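Local atomic coordinates of hyaluronidase (Thermobaculum terrenum, PDB entry 5DIY), a protein that probably removes O-linked N-acetylglucosamine from modified proteins by hydrolysis, as an O-GlcNAc hydrolase of glycoside hydrolase family 84. Residues 116-125 with 137-148; 199-208 with 241-251. All coordinates share one frame; numbering follows the deposited sequence.

In the fold
Both contacts belong to the eight-stranded parallel barrel of the catalytic domain, and they follow one another along the chain without interleaving. Contact 1 packs strand 113-117, the fourth in order, and the loop after it against helix 137-153. Contact 2 comes later: the start of helix 204-214 and the loop before it, which follow the sixth strand, meet the long loop leading from strand 218-222 to strand 251-256. Their centres lie about 26 Å apart and their nearest atoms about 13 Å, so they do not touch. Contact 1 carries residues that face the sugar, whereas contact 2 ties two neighbouring strand-to-strand connections together near the same site.

Contact 1 of 2, residues 116-125 with 137-148. Unlike the reference sequence in segment 116-125: Asn120 (reference Asp). With NAG (2-acetamido-2-deoxy-beta-D-glucopyranose), chain E.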
loop_
_atom_site.group_PDB
_atom_site.type_symbol
_atom_site.label_atom_id
_atom_site.label_comp_id
_atom_site.label_asym_id
_atom_site.label_seq_id
_atom_site.Cartn_x
_atom_site.Cartn_y
_atom_site.Cartn_z
ATOM N N ILE C 116 -19.301 10.210 -2.865
ATOM C CA ILE C 116 -19.403 10.459 -4.312
ATOM C C ILE C 116 -18.015 10.856 -4.817
ATOM O O ILE C 116 -17.558 11.979 -4.575
ATOM C CB ILE C 116 -20.474 11.523 -4.663
ATOM C CG1 ILE C 116 -21.818 11.159 -4.009
ATOM C CG2 ILE C 116 -20.646 11.626 -6.176
ATOM C CD1 ILE C 116 -22.950 12.117 -4.305
ATOM N N PHE C 117 -17.350 9.935 -5.518
ATOM C CA PHE C 117 -15.926 10.102 -5.858
ATOM C C PHE C 117 -15.711 10.417 -7.326
ATOM O O PHE C 117 -16.402 9.868 -8.181
ATOM C CB PHE C 117 -15.114 8.860 -5.470
ATOM C CG PHE C 117 -15.226 8.457 -4.014
ATOM C CD1 PHE C 117 -15.571 9.367 -3.010
ATOM C CD2 PHE C 117 -14.933 7.154 -3.641
ATOM C CE1 PHE C 117 -15.657 8.969 -1.690
ATOM C CE2 PHE C 117 -15.012 6.753 -2.321
ATOM C CZ PHE C 117 -15.377 7.658 -1.344
ATOM N N PHE C 118 -14.749 11.309 -7.594
ATOM C CA PHE C 118 -14.380 11.731 -8.951
ATOM C C PHE C 118 -12.874 11.579 -9.206
ATOM O O PHE C 118 -12.306 12.273 -10.054
ATOM C CB PHE C 118 -14.819 13.184 -9.179
ATOM C CG PHE C 118 -16.291 13.401 -8.984
ATOM C CD1 PHE C 118 -17.185 13.133 -10.011
ATOM C CD2 PHE C 118 -16.787 13.834 -7.764
ATOM C CE1 PHE C 118 -18.551 13.304 -9.829
ATOM C CE2 PHE C 118 -18.149 14.014 -7.575
ATOM C CZ PHE C 118 -19.034 13.751 -8.610
ATOM N N ASP C 119 -12.229 10.675 -8.471
ATOM C CA ASP C 119 -10.825 10.336 -8.720
ATOM C C ASP C 119 -10.674 9.513 -9.997
ATOM O O ASP C 119 -11.550 8.722 -10.334
ATOM C CB ASP C 119 -10.221 9.567 -7.540
ATOM C CG ASP C 119 -10.984 8.289 -7.209
ATOM O OD1 ASP C 119 -12.197 8.376 -6.936
ATOM O OD2 ASP C 119 -10.362 7.211 -7.207
ATOM N N ASN C 120 -9.553 9.704 -10.691
ATOM C CA ASN C 120 -9.211 8.939 -11.892
ATOM C C ASN C 120 -10.302 8.995 -12.963
ATOM O O ASN C 120 -10.852 7.972 -13.385
ATOM C CB ASN C 120 -8.860 7.491 -11.526
ATOM C CG ASN C 120 -7.750 7.400 -10.489
ATOM O OD1 ASN C 120 -7.019 8.364 -10.248
ATOM N ND2 ASN C 120 -7.627 6.236 -9.861
ATOM N N VAL C 121 -10.614 10.227 -13.354
ATOM C CA VAL C 121 -11.496 10.536 -14.480
ATOM C C VAL C 121 -10.771 11.598 -15.314
ATOM O O VAL C 121 -9.770 12.155 -14.847
ATOM C CB VAL C 121 -12.887 11.043 -14.012
ATOM C CG1 VAL C 121 -13.547 10.011 -13.106
ATOM C CG2 VAL C 121 -12.798 12.404 -13.319
ATOM N N PRO C 122 -11.248 11.871 -16.549
ATOM C CA PRO C 122 -10.629 12.937 -17.346
ATOM C C PRO C 122 -10.690 14.307 -16.668
ATOM O O PRO C 122 -11.681 14.628 -16.005
ATOM C CB PRO C 122 -11.454 12.934 -18.641
ATOM C CG PRO C 122 -11.966 11.544 -18.750
ATOM C CD PRO C 122 -12.254 11.127 -17.334
ATOM N N PHE C 123 -9.635 15.104 -16.852
ATOM C CA PHE C 123 -9.504 16.405 -16.182
ATOM C C PHE C 123 -10.445 17.491 -16.717
ATOM O O PHE C 123 -10.570 18.545 -16.095
ATOM C CB PHE C 123 -8.052 16.921 -16.251
ATOM C CG PHE C 123 -7.023 16.012 -15.598
ATOM C CD1 PHE C 123 -7.295 15.317 -14.412
ATOM C CD2 PHE C 123 -5.745 15.895 -16.152
ATOM C CE1 PHE C 123 -6.330 14.501 -13.822
ATOM C CE2 PHE C 123 -4.778 15.086 -15.559
ATOM C CZ PHE C 123 -5.070 14.388 -14.394
ATOM N N ASP C 124 -11.105 17.235 -17.847
ATOM C CA ASP C 124 -12.025 18.191 -18.464
ATOM C C ASP C 124 -13.367 17.528 -18.763
ATOM O O ASP C 124 -13.483 16.301 -18.719
ATOM C CB ASP C 124 -11.411 18.795 -19.742
ATOM C CG ASP C 124 -10.676 17.767 -20.596
ATOM O OD1 ASP C 124 -11.030 16.566 -20.550
ATOM O OD2 ASP C 124 -9.728 18.165 -21.305
ATOM N N LEU C 125 -14.363 18.357 -19.075
ATOM C CA LEU C 125 -15.741 17.908 -19.271
ATOM C C LEU C 125 -15.902 17.110 -20.572
ATOM O O LEU C 125 -15.543 17.583 -21.650
ATOM C CB LEU C 125 -16.702 19.105 -19.254
ATOM C CG LEU C 125 -16.761 19.886 -17.933
ATOM C CD1 LEU C 125 -17.393 21.256 -18.126
ATOM C CD2 LEU C 125 -17.511 19.099 -16.866
ATOM N N LEU C 137 -14.548 21.693 -14.736
ATOM C CA LEU C 137 -14.879 20.479 -13.971
ATOM C C LEU C 137 -15.347 20.791 -12.556
ATOM O O LEU C 137 -16.363 20.275 -12.103
ATOM C CB LEU C 137 -13.652 19.544 -13.885
ATOM C CG LEU C 137 -13.784 18.024 -14.057
ATOM C CD1 LEU C 137 -12.720 17.324 -13.223
ATOM C CD2 LEU C 137 -15.158 17.467 -13.730
ATOM N N ALA C 138 -14.583 21.632 -11.866
ATOM C CA ALA C 138 -14.882 22.023 -10.481
ATOM C C ALA C 138 -16.277 22.619 -10.308
ATOM O O ALA C 138 -16.941 22.349 -9.314
ATOM C CB ALA C 138 -13.825 22.991 -9.957
ATOM N N GLU C 139 -16.728 23.397 -11.293
ATOM C CA GLU C 139 -18.046 24.044 -11.252
ATOM C C GLU C 139 -19.153 23.021 -11.456
ATOM O O GLU C 139 -20.174 23.052 -10.762
ATOM C CB GLU C 139 -18.167 25.151 -12.316
ATOM C CG GLU C 139 -17.710 26.526 -11.845
ATOM C CD GLU C 139 -17.760 27.592 -12.941
ATOM O OE1 GLU C 139 -17.072 28.623 -12.782
ATOM O OE2 GLU C 139 -18.477 27.412 -13.956
ATOM N N ALA C 140 -18.951 22.125 -12.421
ATOM C CA ALA C 140 -19.920 21.074 -12.718
ATOM C C ALA C 140 -20.113 20.182 -11.494
ATOM O O ALA C 140 -21.237 19.971 -11.048
ATOM C CB ALA C 140 -19.459 20.245 -13.908
ATOM N N GLN C 141 -18.995 19.697 -10.952
ATOM C CA GLN C 141 -18.990 18.839 -9.762
ATOM C C GLN C 141 -19.624 19.507 -8.543
ATOM O O GLN C 141 -20.438 18.891 -7.850
ATOM C CB GLN C 141 -17.555 18.416 -9.422
ATOM C CG GLN C 141 -16.982 17.419 -10.413
ATOM C CD GLN C 141 -15.523 17.089 -10.167
ATOM O OE1 GLN C 141 -14.847 17.742 -9.376
ATOM N NE2 GLN C 141 -15.035 16.058 -10.841
ATOM N N ALA C 142 -19.246 20.759 -8.286
ATOM C CA ALA C 142 -19.793 21.509 -7.152
ATOM C C ALA C 142 -21.314 21.647 -7.255
ATOM O O ALA C 142 -22.024 21.437 -6.271
ATOM C CB ALA C 142 -19.137 22.882 -7.045
ATOM N N ASP C 143 -21.798 21.983 -8.452
ATOM C CA ASP C 143 -23.236 22.117 -8.708
ATOM C C ASP C 143 -23.969 20.781 -8.598
ATOM O O ASP C 143 -25.070 20.713 -8.043
ATOM C CB ASP C 143 -23.493 22.740 -10.088
ATOM C CG ASP C 143 -24.973 22.806 -10.429
ATOM O OD1 ASP C 143 -25.756 23.270 -9.573
ATOM O OD2 ASP C 143 -25.356 22.367 -11.534
ATOM N N PHE C 144 -23.367 19.723 -9.133
ATOM C CA PHE C 144 -23.941 18.387 -9.005
ATOM C C PHE C 144 -24.054 17.968 -7.539
ATOM O O PHE C 144 -25.114 17.525 -7.095
ATOM C CB PHE C 144 -23.111 17.363 -9.774
ATOM C CG PHE C 144 -23.703 15.986 -9.768
ATOM C CD1 PHE C 144 -24.782 15.687 -10.578
ATOM C CD2 PHE C 144 -23.188 14.990 -8.946
ATOM C CE1 PHE C 144 -25.340 14.417 -10.585
ATOM C CE2 PHE C 144 -23.738 13.717 -8.946
ATOM C CZ PHE C 144 -24.816 13.431 -9.766
ATOM N N LEU C 145 -22.962 18.116 -6.795
ATOM C CA LEU C 145 -22.934 17.685 -5.392
ATOM C C LEU C 145 -23.869 18.512 -4.516
ATOM O O LEU C 145 -24.521 17.964 -3.621
ATOM C CB LEU C 145 -21.503 17.704 -4.840
ATOM C CG LEU C 145 -20.578 16.645 -5.458
ATOM C CD1 LEU C 145 -19.127 16.969 -5.144
ATOM C CD2 LEU C 145 -20.943 15.243 -4.985
ATOM N N THR C 146 -23.939 19.818 -4.784
ATOM C CA THR C 146 -24.905 20.705 -4.121
ATOM C C THR C 146 -26.331 20.203 -4.317
ATOM O O THR C 146 -27.084 20.079 -3.346
ATOM C CB THR C 146 -24.805 22.154 -4.649
ATOM O OG1 THR C 146 -23.478 22.652 -4.435
ATOM C CG2 THR C 146 -25.831 23.088 -3.943
ATOM N N ARG C 147 -26.680 19.895 -5.567
ATOM C CA ARG C 147 -28.023 19.391 -5.903
ATOM C C ARG C 147 -28.323 18.016 -5.300
ATOM O O ARG C 147 -29.460 17.760 -4.891
ATOM C CB ARG C 147 -28.263 19.382 -7.421
ATOM C CG ARG C 147 -28.630 20.753 -7.971
ATOM C CD ARG C 147 -29.039 20.705 -9.433
ATOM N NE ARG C 147 -27.885 20.491 -10.306
ATOM C CZ ARG C 147 -27.649 19.417 -11.068
ATOM N NH1 ARG C 147 -28.495 18.394 -11.133
ATOM N NH2 ARG C 147 -26.538 19.380 -11.805
ATOM N N VAL C 148 -27.319 17.142 -5.224
ATOM C CA VAL C 148 -27.513 15.835 -4.576
ATOM C C VAL C 148 -27.773 16.033 -3.076
ATOM O O VAL C 148 -28.675 15.404 -2.526
ATOM C CB VAL C 148 -26.340 14.844 -4.826
ATOM C CG1 VAL C 148 -26.529 13.555 -4.029
ATOM C CG2 VAL C 148 -26.209 14.518 -6.315
HETATM C C1 NAG E . -5.579 5.940 -6.777
HETATM C C2 NAG E . -7.028 5.590 -6.384
HETATM C C3 NAG E . -7.151 4.399 -5.429
HETATM C C4 NAG E . -5.949 3.480 -5.568
HETATM C C5 NAG E . -4.702 4.254 -5.171
HETATM C C6 NAG E . -3.416 3.420 -5.284
HETATM C C7 NAG E . -7.382 7.457 -4.798
HETATM C C8 NAG E . -8.285 8.610 -4.461
HETATM N N2 NAG E . -7.741 6.757 -5.875
HETATM O O3 NAG E . -8.361 3.692 -5.721
HETATM O O4 NAG E . -6.078 2.362 -4.690
HETATM O O5 NAG E . -4.560 5.491 -5.877
HETATM O O6 NAG E . -3.265 2.840 -6.582
HETATM O O7 NAG E . -6.389 7.200 -4.130
#
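Phe118 and Gln141 run past one another head to tail, the glutamine chain lying over one face of the ring. Gln141 CG stands 4.2 Å from the Phe118 ring centroid, only 7° off the normal, a CH-pi contact. The extended chain then carries Gln141 NE2 to 3.3 Å from Phe118 CB. Glutamine suits this buried place because its methylenes pack on an aromatic face while its amide finds partners beyond: OE1 bonds to Tyr176 and NE2 to Thr166, whose hydroxyl also meets Phe118 O. These bonds probably fix the turn of the amide.

Most of the rest is apolar. Phe118 CG is anti to the carbonyl carbon (chi1 -58°), which sends the ring toward the helix; its CE2 meets Leu145 CD1 at 3.9 Å, and Phe144 CD2 approaches the ring edge. Leu145 CD2 lies 3.8 Å from Ile116 CB, while Ile116 CD1 and Val148 CG1 come tip to tip at 3.9 Å. Farther along the loop, Leu125 CD2 rests 3.7 Å from Ala140 CB, the small alanine leaving room for the leucine branch; beside it Leu137 CD1 lies against Phe123 O and Pro122 O.

Polar chemistry lies on the other side of the strand end. Asp119 OD2 accepts from N2 of the N-acetylglucosamine at 3.0 Å in a nearly straight bond (166°) and also pairs with Lys43. Asn120, an engineered replacement of the predicted proton donor, an aspartate, brings ND2 within 3.6 Å of the sugar's C2.

The strand's alternation carries on into the first loop residues, turning Ile116 and Phe118 to the helix and Phe117 and Asp119 away. Such division marks a beta-alpha unit of a TIM barrel, with an outer helix packed on a strand whose C-terminal end bears active-site residues.

Contact 2 of 2, residues 199-208 with 241-251; sequences SHEITTSHMQ and DHRDPELHTHV
Arg243 lays one face of its guanidinium over Ile202, whose CG1 stands 3.6 Å above the plane toward the rim. A bend at chi2 (68°) brings it there; arginine suits the place because its face can rest on hydrocarbon while its in-plane N-H groups meet carbonyls. Ser199 O is gripped end-on by Arg243 NH2 at 2.9 Å and NH1 at 3.2 Å, and NH1 reaches His200 O in a weaker bond. NH2 also salt-bridges Asp222. With an alanine here, Ser199 O is likely to lose both its donors and Asp222 its charged mate, leaving the loop less firmly held.

Ile202 N bonds to His242 O and Ile202 O receives Asp244 N, a single parallel bridge. Asp244 OD2 accepts from Thr204 N at 3.1 Å, at the start of the helix that Thr203 caps through OG1; a carboxylate suits this place, because that first-turn amide has no acceptor within the helix. Gln208 CG packs over the His250 ring, 3.4 Å from its centroid, and Met207 CG meets Leu247 CD2 at 3.6 Å.

Ile202 and Met207 also pack on strand 218-222, and Arg243 and Leu247 on Tyr275 of helix 262-277, wedging the contact between barrel wall and outer helix.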
loop_
_atom_site.group_PDB
_atom_site.type_symbol
_atom_site.label_atom_id
_atom_site.label_comp_id
_atom_site.label_asym_id
_atom_site.label_seq_id
_atom_site.Cartn_x
_atom_site.Cartn_y
_atom_site.Cartn_z
ATOM N N SER C 199 1.487 8.842 -0.234
ATOM C CA SER C 199 2.353 9.912 0.265
ATOM C C SER C 199 3.446 9.376 1.181
ATOM O O SER C 199 3.174 8.552 2.061
ATOM C CB SER C 199 1.537 10.991 0.991
ATOM O OG SER C 199 0.752 11.734 0.071
ATOM N N HIS C 200 4.673 9.855 0.968
ATOM C CA HIS C 200 5.797 9.523 1.849
ATOM C C HIS C 200 5.567 10.072 3.237
ATOM O O HIS C 200 5.701 9.351 4.227
ATOM C CB HIS C 200 7.125 10.062 1.311
ATOM C CG HIS C 200 8.291 9.765 2.207
ATOM N ND1 HIS C 200 9.239 10.710 2.540
ATOM C CD2 HIS C 200 8.635 8.637 2.876
ATOM C CE1 HIS C 200 10.128 10.168 3.355
ATOM N NE2 HIS C 200 9.783 8.912 3.576
ATOM N N GLU C 201 5.224 11.352 3.295
ATOM C CA GLU C 201 4.952 12.037 4.551
ATOM C C GLU C 201 3.739 12.946 4.381
ATOM O O GLU C 201 3.486 13.456 3.292
ATOM C CB GLU C 201 6.170 12.860 4.986
ATOM C CG GLU C 201 6.721 13.763 3.889
ATOM C CD GLU C 201 7.782 14.728 4.377
ATOM O OE1 GLU C 201 8.468 14.424 5.383
ATOM O OE2 GLU C 201 7.927 15.792 3.738
ATOM N N ILE C 202 2.992 13.128 5.461
ATOM C CA ILE C 202 1.886 14.089 5.485
ATOM C C ILE C 202 2.152 15.040 6.651
ATOM O O ILE C 202 2.139 14.622 7.811
ATOM C CB ILE C 202 0.503 13.409 5.588
ATOM C CG1 ILE C 202 0.349 12.351 4.481
ATOM C CG2 ILE C 202 -0.620 14.440 5.451
ATOM C CD1 ILE C 202 -1.004 11.677 4.438
ATOM N N THR C 203 2.408 16.309 6.319
ATOM C CA THR C 203 2.765 17.334 7.305
ATOM C C THR C 203 1.592 18.267 7.624
ATOM O O THR C 203 0.679 18.428 6.810
ATOM C CB THR C 203 3.940 18.190 6.803
ATOM O OG1 THR C 203 3.545 18.882 5.612
ATOM C CG2 THR C 203 5.160 17.316 6.509
ATOM N N THR C 204 1.648 18.895 8.802
ATOM C CA THR C 204 0.651 19.890 9.212
ATOM C C THR C 204 0.678 21.077 8.258
ATOM O O THR C 204 -0.374 21.573 7.845
ATOM C CB THR C 204 0.890 20.417 10.644
ATOM O OG1 THR C 204 2.191 21.011 10.728
ATOM C CG2 THR C 204 0.779 19.299 11.670
ATOM N N SER C 205 1.886 21.513 7.901
ATOM C CA SER C 205 2.074 22.573 6.907
ATOM C C SER C 205 1.336 22.287 5.604
ATOM O O SER C 205 0.678 23.173 5.049
ATOM C CB SER C 205 3.561 22.759 6.607
ATOM O OG SER C 205 3.767 23.825 5.696
ATOM N N HIS C 206 1.456 21.052 5.114
ATOM C CA HIS C 206 0.804 20.659 3.870
ATOM C C HIS C 206 -0.714 20.684 4.009
ATOM O O HIS C 206 -1.401 21.259 3.164
ATOM C CB HIS C 206 1.270 19.268 3.412
ATOM C CG HIS C 206 0.729 18.865 2.078
ATOM N ND1 HIS C 206 1.039 19.549 0.925
ATOM C CD2 HIS C 206 -0.104 17.862 1.709
ATOM C CE1 HIS C 206 0.423 18.986 -0.098
ATOM N NE2 HIS C 206 -0.275 17.959 0.350
ATOM N N MET C 207 -1.233 20.078 5.075
ATOM C CA MET C 207 -2.690 20.015 5.278
ATOM C C MET C 207 -3.308 21.372 5.649
ATOM O O MET C 207 -4.494 21.585 5.402
ATOM C CB MET C 207 -3.064 18.925 6.285
ATOM C CG MET C 207 -2.625 17.520 5.874
ATOM S SD MET C 207 -3.073 17.010 4.195
ATOM C CE MET C 207 -4.861 17.111 4.309
ATOM N N GLN C 208 -2.506 22.268 6.233
ATOM C CA GLN C 208 -2.877 23.685 6.409
ATOM C C GLN C 208 -3.196 24.347 5.079
ATOM O O GLN C 208 -4.216 25.025 4.949
ATOM C CB GLN C 208 -1.749 24.492 7.075
ATOM C CG GLN C 208 -1.759 24.498 8.593
ATOM C CD GLN C 208 -0.624 25.323 9.191
ATOM O OE1 GLN C 208 0.275 25.788 8.481
ATOM N NE2 GLN C 208 -0.660 25.507 10.505
ATOM N N ASP C 241 3.485 5.493 9.361
ATOM C CA ASP C 241 4.612 6.374 9.681
ATOM C C ASP C 241 4.603 7.679 8.906
ATOM O O ASP C 241 3.951 7.796 7.867
ATOM C CB ASP C 241 5.940 5.635 9.415
ATOM C CG ASP C 241 7.059 6.038 10.370
ATOM O OD1 ASP C 241 6.931 7.031 11.125
ATOM O OD2 ASP C 241 8.096 5.348 10.347
ATOM N N HIS C 242 5.341 8.651 9.447
ATOM C CA HIS C 242 5.625 9.939 8.800
ATOM C C HIS C 242 4.387 10.816 8.639
ATOM O O HIS C 242 4.318 11.646 7.729
ATOM C CB HIS C 242 6.337 9.730 7.460
ATOM C CG HIS C 242 7.510 8.809 7.550
ATOM N ND1 HIS C 242 7.800 7.868 6.586
ATOM C CD2 HIS C 242 8.450 8.664 8.512
ATOM C CE1 HIS C 242 8.881 7.199 6.945
ATOM N NE2 HIS C 242 9.296 7.664 8.108
ATOM N N ARG C 243 3.426 10.634 9.541
ATOM C CA ARG C 243 2.249 11.483 9.615
ATOM C C ARG C 243 2.450 12.340 10.846
ATOM O O ARG C 243 2.669 11.813 11.936
ATOM C CB ARG C 243 0.960 10.653 9.712
ATOM C CG ARG C 243 0.362 10.285 8.363
ATOM C CD ARG C 243 1.242 9.313 7.597
ATOM N NE ARG C 243 0.764 9.035 6.237
ATOM C CZ ARG C 243 1.545 8.809 5.172
ATOM N NH1 ARG C 243 2.877 8.846 5.255
ATOM N NH2 ARG C 243 0.991 8.564 3.988
ATOM N N ASP C 244 2.401 13.659 10.668
ATOM C CA ASP C 244 2.734 14.586 11.754
ATOM C C ASP C 244 1.866 14.330 12.985
ATOM O O ASP C 244 0.696 14.001 12.838
ATOM C CB ASP C 244 2.602 16.052 11.300
ATOM C CG ASP C 244 3.900 16.617 10.725
ATOM O OD1 ASP C 244 4.836 15.847 10.414
ATOM O OD2 ASP C 244 3.980 17.853 10.567
ATOM N N PRO C 245 2.445 14.449 14.198
ATOM C CA PRO C 245 1.651 14.256 15.428
ATOM C C PRO C 245 0.452 15.201 15.609
ATOM O O PRO C 245 -0.465 14.865 16.358
ATOM C CB PRO C 245 2.666 14.492 16.553
ATOM C CG PRO C 245 3.999 14.237 15.949
ATOM C CD PRO C 245 3.895 14.537 14.484
ATOM N N GLU C 246 0.469 16.358 14.942
ATOM C CA GLU C 246 -0.574 17.371 15.075
ATOM C C GLU C 246 -1.402 17.572 13.795
ATOM O O GLU C 246 -2.018 18.627 13.620
ATOM C CB GLU C 246 0.065 18.691 15.535
ATOM C CG GLU C 246 1.009 18.526 16.724
ATOM C CD GLU C 246 1.488 19.838 17.324
ATOM O OE1 GLU C 246 1.873 19.828 18.517
ATOM O OE2 GLU C 246 1.490 20.877 16.620
ATOM N N LEU C 247 -1.439 16.564 12.914
ATOM C CA LEU C 247 -2.353 16.578 11.754
ATOM C C LEU C 247 -3.819 16.758 12.154
ATOM O O LEU C 247 -4.586 17.399 11.420
ATOM C CB LEU C 247 -2.251 15.290 10.921
ATOM C CG LEU C 247 -1.119 15.116 9.906
ATOM C CD1 LEU C 247 -1.223 13.736 9.276
ATOM C CD2 LEU C 247 -1.152 16.201 8.834
ATOM N N HIS C 248 -4.201 16.187 13.301
ATOM C CA HIS C 248 -5.583 16.276 13.797
ATOM C C HIS C 248 -6.119 17.713 13.895
ATOM O O HIS C 248 -7.310 17.937 13.712
ATOM C CB HIS C 248 -5.752 15.535 15.133
ATOM C CG HIS C 248 -4.954 16.102 16.264
ATOM N ND1 HIS C 248 -5.390 17.164 17.026
ATOM C CD2 HIS C 248 -3.760 15.732 16.783
ATOM C CE1 HIS C 248 -4.493 17.433 17.956
ATOM N NE2 HIS C 248 -3.496 16.577 17.830
ATOM N N THR C 249 -5.233 18.670 14.161
ATOM C CA THR C 249 -5.579 20.101 14.134
ATOM C C THR C 249 -6.145 20.572 12.781
ATOM O O THR C 249 -7.027 21.424 12.757
ATOM C CB THR C 249 -4.353 20.959 14.534
ATOM O OG1 THR C 249 -3.942 20.595 15.858
ATOM C CG2 THR C 249 -4.657 22.459 14.504
ATOM N N HIS C 250 -5.662 20.009 11.674
ATOM C CA HIS C 250 -6.073 20.441 10.325
ATOM C C HIS C 250 -6.857 19.408 9.518
ATOM O O HIS C 250 -7.242 19.685 8.382
ATOM C CB HIS C 250 -4.835 20.890 9.543
ATOM C CG HIS C 250 -4.010 21.890 10.284
ATOM N ND1 HIS C 250 -2.883 21.541 10.996
ATOM C CD2 HIS C 250 -4.190 23.216 10.492
ATOM C CE1 HIS C 250 -2.384 22.615 11.582
ATOM N NE2 HIS C 250 -3.159 23.644 11.291
ATOM N N VAL C 251 -7.118 18.243 10.111
ATOM C CA VAL C 251 -7.756 17.133 9.413
ATOM C C VAL C 251 -8.916 16.613 10.266
ATOM O O VAL C 251 -8.751 16.360 11.457
ATOM C CB VAL C 251 -6.715 16.026 9.119
ATOM C CG1 VAL C 251 -7.372 14.752 8.610
ATOM C CG2 VAL C 251 -5.681 16.529 8.113
HETATM O O HOH W 1 -6.885 19.855 5.623
#